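Local structure of transcriptional regulator, TetR family (Vibrio parahaemolyticus, 3HE0) at residues 19-31 / 98-110. The protein probably binds regulatory DNA through an N-terminal helix-turn-helix domain and controls transcription, as other members of the TetR family do. Residues are numbered along the deposited sequence; the frame is centred on the assembly and turned at random.
Sequences AAEQLIAESGFQG and LAGSNLNAISNRV. With SO4 (sulfate ion), chain D.
Asn102, in the first turn of helix 102-107, gives ND2 to Gln22 OE1 at 2.8 Å, the donor lying well above the carbonyl plane of Gln22. The bend at chi2 (64°) brings the glutamine amide back toward this partner, while its NE2 makes a nearly straight bond to Glu26 OE2; an amide suits the place because it accepts and donates at once. One turn on, Ala105 CB meets Ala25 CB at 4.2 Å; small Ala25, packed also against Ile106 CG1, allows the axes of the two short helical segments to come within 8.4 Å, at 66°. Branched Ile106 suits the centre by touching several neighbours: CD1 reaches Glu21 CB at 3.7 Å, and CG2, anti to the backbone N, touches Ile24 CG2 and Phe29 CZ. Ile24 CG2 in turn sits over the centre of the Phe29 ring, whose edge faces Ile106 O and Arg109 CB. Gly28, whose positive phi (74°) favours glycine, presents a bare CA to the guanidinium of Arg109, toward its rim. Long and charged, Arg109 reaches the sulfate, its NE pointing almost straight at O3 (2.9 Å). Gln30 N and Arg109 of the second subunit also bind this ion, probably from the crystallisation liquor. Val110 CG2 lies loosely near Phe29 CZ at 4.3 Å. Helix 13-27 of the predicted DNA-binding domain thus meets the C-terminal domain alongside helix 55-74, which receives Ile24 on Val62.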
# COMPACT_ATOMS: atom_id res chain seq x y z
N ALA A 19 -6.21 -20.42 11.16
CA ALA A 19 -7.22 -19.74 12.01
C ALA A 19 -6.74 -18.34 12.36
O ALA A 19 -7.50 -17.36 12.25
CB ALA A 19 -7.49 -20.53 13.28
N ALA A 20 -5.47 -18.24 12.75
CA ALA A 20 -4.89 -16.97 13.19
C ALA A 20 -4.97 -15.96 12.08
O ALA A 20 -5.41 -14.84 12.28
CB ALA A 20 -3.44 -17.16 13.60
N GLU A 21 -4.49 -16.37 10.91
CA GLU A 21 -4.52 -15.50 9.72
C GLU A 21 -5.92 -15.05 9.36
O GLU A 21 -6.13 -13.88 9.03
CB GLU A 21 -3.82 -16.18 8.53
CG GLU A 21 -2.33 -16.17 8.76
CD GLU A 21 -1.57 -17.14 7.89
OE1 GLU A 21 -2.17 -17.74 6.98
OE2 GLU A 21 -0.36 -17.30 8.13
N GLN A 22 -6.89 -15.95 9.46
CA GLN A 22 -8.29 -15.57 9.21
C GLN A 22 -8.75 -14.47 10.18
O GLN A 22 -9.35 -13.47 9.75
CB GLN A 22 -9.22 -16.80 9.28
CG GLN A 22 -10.66 -16.48 8.97
CD GLN A 22 -10.86 -15.99 7.55
OE1 GLN A 22 -10.19 -16.45 6.62
NE2 GLN A 22 -11.77 -15.05 7.39
N LEU A 23 -8.46 -14.66 11.46
CA LEU A 23 -8.86 -13.69 12.50
C LEU A 23 -8.15 -12.35 12.31
O LEU A 23 -8.76 -11.28 12.46
CB LEU A 23 -8.60 -14.25 13.91
CG LEU A 23 -9.52 -15.35 14.45
CD1 LEU A 23 -9.21 -15.71 15.91
CD2 LEU A 23 -11.00 -15.00 14.33
N ILE A 24 -6.86 -12.40 11.96
CA ILE A 24 -6.09 -11.18 11.69
C ILE A 24 -6.60 -10.49 10.42
O ILE A 24 -6.78 -9.26 10.41
CB ILE A 24 -4.58 -11.48 11.59
CG1 ILE A 24 -4.04 -11.92 12.95
CG2 ILE A 24 -3.80 -10.27 11.07
CD1 ILE A 24 -2.73 -12.66 12.87
N ALA A 25 -6.83 -11.25 9.35
CA ALA A 25 -7.43 -10.65 8.15
C ALA A 25 -8.70 -9.95 8.58
O ALA A 25 -8.90 -8.80 8.23
CB ALA A 25 -7.72 -11.69 7.06
N GLU A 26 -9.52 -10.63 9.37
CA GLU A 26 -10.83 -10.08 9.75
C GLU A 26 -10.70 -8.82 10.57
O GLU A 26 -11.25 -7.79 10.21
CB GLU A 26 -11.63 -11.07 10.59
CG GLU A 26 -12.40 -12.06 9.78
CD GLU A 26 -12.95 -13.21 10.59
OE1 GLU A 26 -13.00 -13.13 11.84
OE2 GLU A 26 -13.33 -14.21 9.96
N SER A 27 -10.00 -8.93 11.69
CA SER A 27 -10.01 -7.89 12.72
C SER A 27 -8.61 -7.55 13.30
O SER A 27 -8.49 -7.09 14.43
CB SER A 27 -11.04 -8.26 13.82
OG SER A 27 -11.17 -9.67 13.95
N GLY A 28 -7.57 -7.77 12.49
CA GLY A 28 -6.21 -7.29 12.79
C GLY A 28 -5.36 -7.95 13.89
O GLY A 28 -5.87 -8.72 14.73
N PHE A 29 -4.07 -7.62 13.87
CA PHE A 29 -3.05 -8.13 14.81
C PHE A 29 -3.38 -7.91 16.30
O PHE A 29 -3.40 -8.86 17.09
CB PHE A 29 -1.67 -7.54 14.49
CG PHE A 29 -1.04 -8.08 13.23
CD1 PHE A 29 -0.23 -9.21 13.25
CD2 PHE A 29 -1.25 -7.45 12.01
CE1 PHE A 29 0.34 -9.72 12.08
CE2 PHE A 29 -0.67 -7.97 10.83
CZ PHE A 29 0.12 -9.10 10.88
N GLN A 30 -3.63 -6.66 16.69
CA GLN A 30 -3.86 -6.31 18.11
C GLN A 30 -5.13 -6.96 18.71
O GLN A 30 -5.22 -7.18 19.93
CB GLN A 30 -3.96 -4.78 18.29
CG GLN A 30 -2.67 -4.01 18.00
CD GLN A 30 -2.89 -2.50 18.03
OE1 GLN A 30 -3.29 -1.93 19.04
NE2 GLN A 30 -2.61 -1.84 16.90
N GLY A 31 -6.10 -7.24 17.85
CA GLY A 31 -7.36 -7.83 18.28
C GLY A 31 -7.26 -9.27 18.72
O GLY A 31 -8.09 -9.73 19.49
N LEU A 98 -4.12 -11.47 -6.74
CA LEU A 98 -4.13 -11.56 -5.28
C LEU A 98 -5.06 -10.53 -4.65
O LEU A 98 -5.38 -10.65 -3.46
CB LEU A 98 -2.74 -11.36 -4.70
CG LEU A 98 -1.90 -12.62 -4.70
CD1 LEU A 98 -0.48 -12.28 -4.36
CD2 LEU A 98 -2.47 -13.58 -3.68
N ALA A 99 -5.46 -9.50 -5.40
CA ALA A 99 -6.19 -8.40 -4.80
C ALA A 99 -7.51 -8.92 -4.25
O ALA A 99 -8.18 -9.74 -4.89
CB ALA A 99 -6.45 -7.28 -5.82
N GLY A 100 -7.87 -8.45 -3.06
CA GLY A 100 -9.07 -8.89 -2.36
C GLY A 100 -8.92 -10.19 -1.58
O GLY A 100 -9.91 -10.74 -1.09
N SER A 101 -7.70 -10.70 -1.47
CA SER A 101 -7.42 -11.92 -0.73
C SER A 101 -7.11 -11.61 0.74
O SER A 101 -6.80 -10.46 1.09
CB SER A 101 -6.21 -12.64 -1.33
OG SER A 101 -4.98 -11.99 -0.99
N ASN A 102 -7.16 -12.65 1.58
CA ASN A 102 -6.64 -12.58 2.94
C ASN A 102 -5.16 -12.16 3.01
O ASN A 102 -4.77 -11.44 3.92
CB ASN A 102 -6.77 -13.94 3.66
CG ASN A 102 -8.16 -14.17 4.26
OD1 ASN A 102 -9.16 -13.62 3.79
ND2 ASN A 102 -8.21 -15.01 5.29
N LEU A 103 -4.33 -12.67 2.09
CA LEU A 103 -2.90 -12.40 2.10
C LEU A 103 -2.69 -10.89 2.00
O LEU A 103 -1.98 -10.29 2.81
CB LEU A 103 -2.19 -13.13 0.95
CG LEU A 103 -2.14 -14.65 1.06
CD1 LEU A 103 -1.41 -15.26 -0.13
CD2 LEU A 103 -1.49 -15.11 2.38
N ASN A 104 -3.34 -10.28 1.03
CA ASN A 104 -3.28 -8.84 0.92
C ASN A 104 -3.80 -8.16 2.17
O ASN A 104 -3.18 -7.22 2.69
CB ASN A 104 -4.08 -8.36 -0.29
CG ASN A 104 -3.28 -8.40 -1.56
OD1 ASN A 104 -2.34 -9.19 -1.70
ND2 ASN A 104 -3.64 -7.54 -2.50
N ALA A 105 -4.95 -8.65 2.65
CA ALA A 105 -5.60 -8.04 3.81
C ALA A 105 -4.63 -7.98 5.03
O ALA A 105 -4.47 -6.93 5.68
CB ALA A 105 -6.88 -8.82 4.15
N ILE A 106 -3.96 -9.09 5.28
CA ILE A 106 -3.10 -9.24 6.44
C ILE A 106 -1.83 -8.40 6.32
O ILE A 106 -1.42 -7.73 7.28
CB ILE A 106 -2.70 -10.71 6.65
CG1 ILE A 106 -3.94 -11.53 7.02
CG2 ILE A 106 -1.65 -10.85 7.75
CD1 ILE A 106 -3.79 -13.00 6.70
N SER A 107 -1.21 -8.46 5.15
CA SER A 107 0.08 -7.84 4.98
C SER A 107 -0.06 -6.33 4.82
O SER A 107 0.91 -5.62 5.04
CB SER A 107 0.82 -8.44 3.79
OG SER A 107 0.17 -8.13 2.59
N ASN A 108 -1.25 -5.83 4.49
CA ASN A 108 -1.50 -4.38 4.50
C ASN A 108 -1.50 -3.76 5.90
O ASN A 108 -1.78 -2.59 6.04
CB ASN A 108 -2.82 -4.03 3.80
CG ASN A 108 -2.64 -3.75 2.30
OD1 ASN A 108 -1.86 -4.43 1.63
ND2 ASN A 108 -3.37 -2.75 1.79
N ARG A 109 -1.19 -4.54 6.92
CA ARG A 109 -1.12 -4.04 8.29
C ARG A 109 0.32 -4.19 8.81
O ARG A 109 0.99 -3.19 9.09
CB ARG A 109 -2.13 -4.80 9.16
CG ARG A 109 -3.39 -5.22 8.39
CD ARG A 109 -4.29 -6.12 9.20
NE ARG A 109 -5.04 -5.38 10.22
CZ ARG A 109 -6.35 -5.08 10.16
NH1 ARG A 109 -6.91 -4.40 11.16
NH2 ARG A 109 -7.11 -5.44 9.13
N VAL A 110 0.78 -5.44 8.90
CA VAL A 110 2.06 -5.83 9.55
C VAL A 110 2.65 -4.78 10.50
O VAL A 110 1.93 -4.01 11.14
CB VAL A 110 3.12 -6.23 8.50
CG1 VAL A 110 4.49 -6.38 9.14
CG2 VAL A 110 2.69 -7.51 7.78
S SO4 D . -3.80 -3.98 13.82
O1 SO4 D . -2.57 -4.33 14.51
O2 SO4 D . -4.88 -4.81 14.34
O3 SO4 D . -3.61 -4.17 12.38
O4 SO4 D . -4.15 -2.59 14.12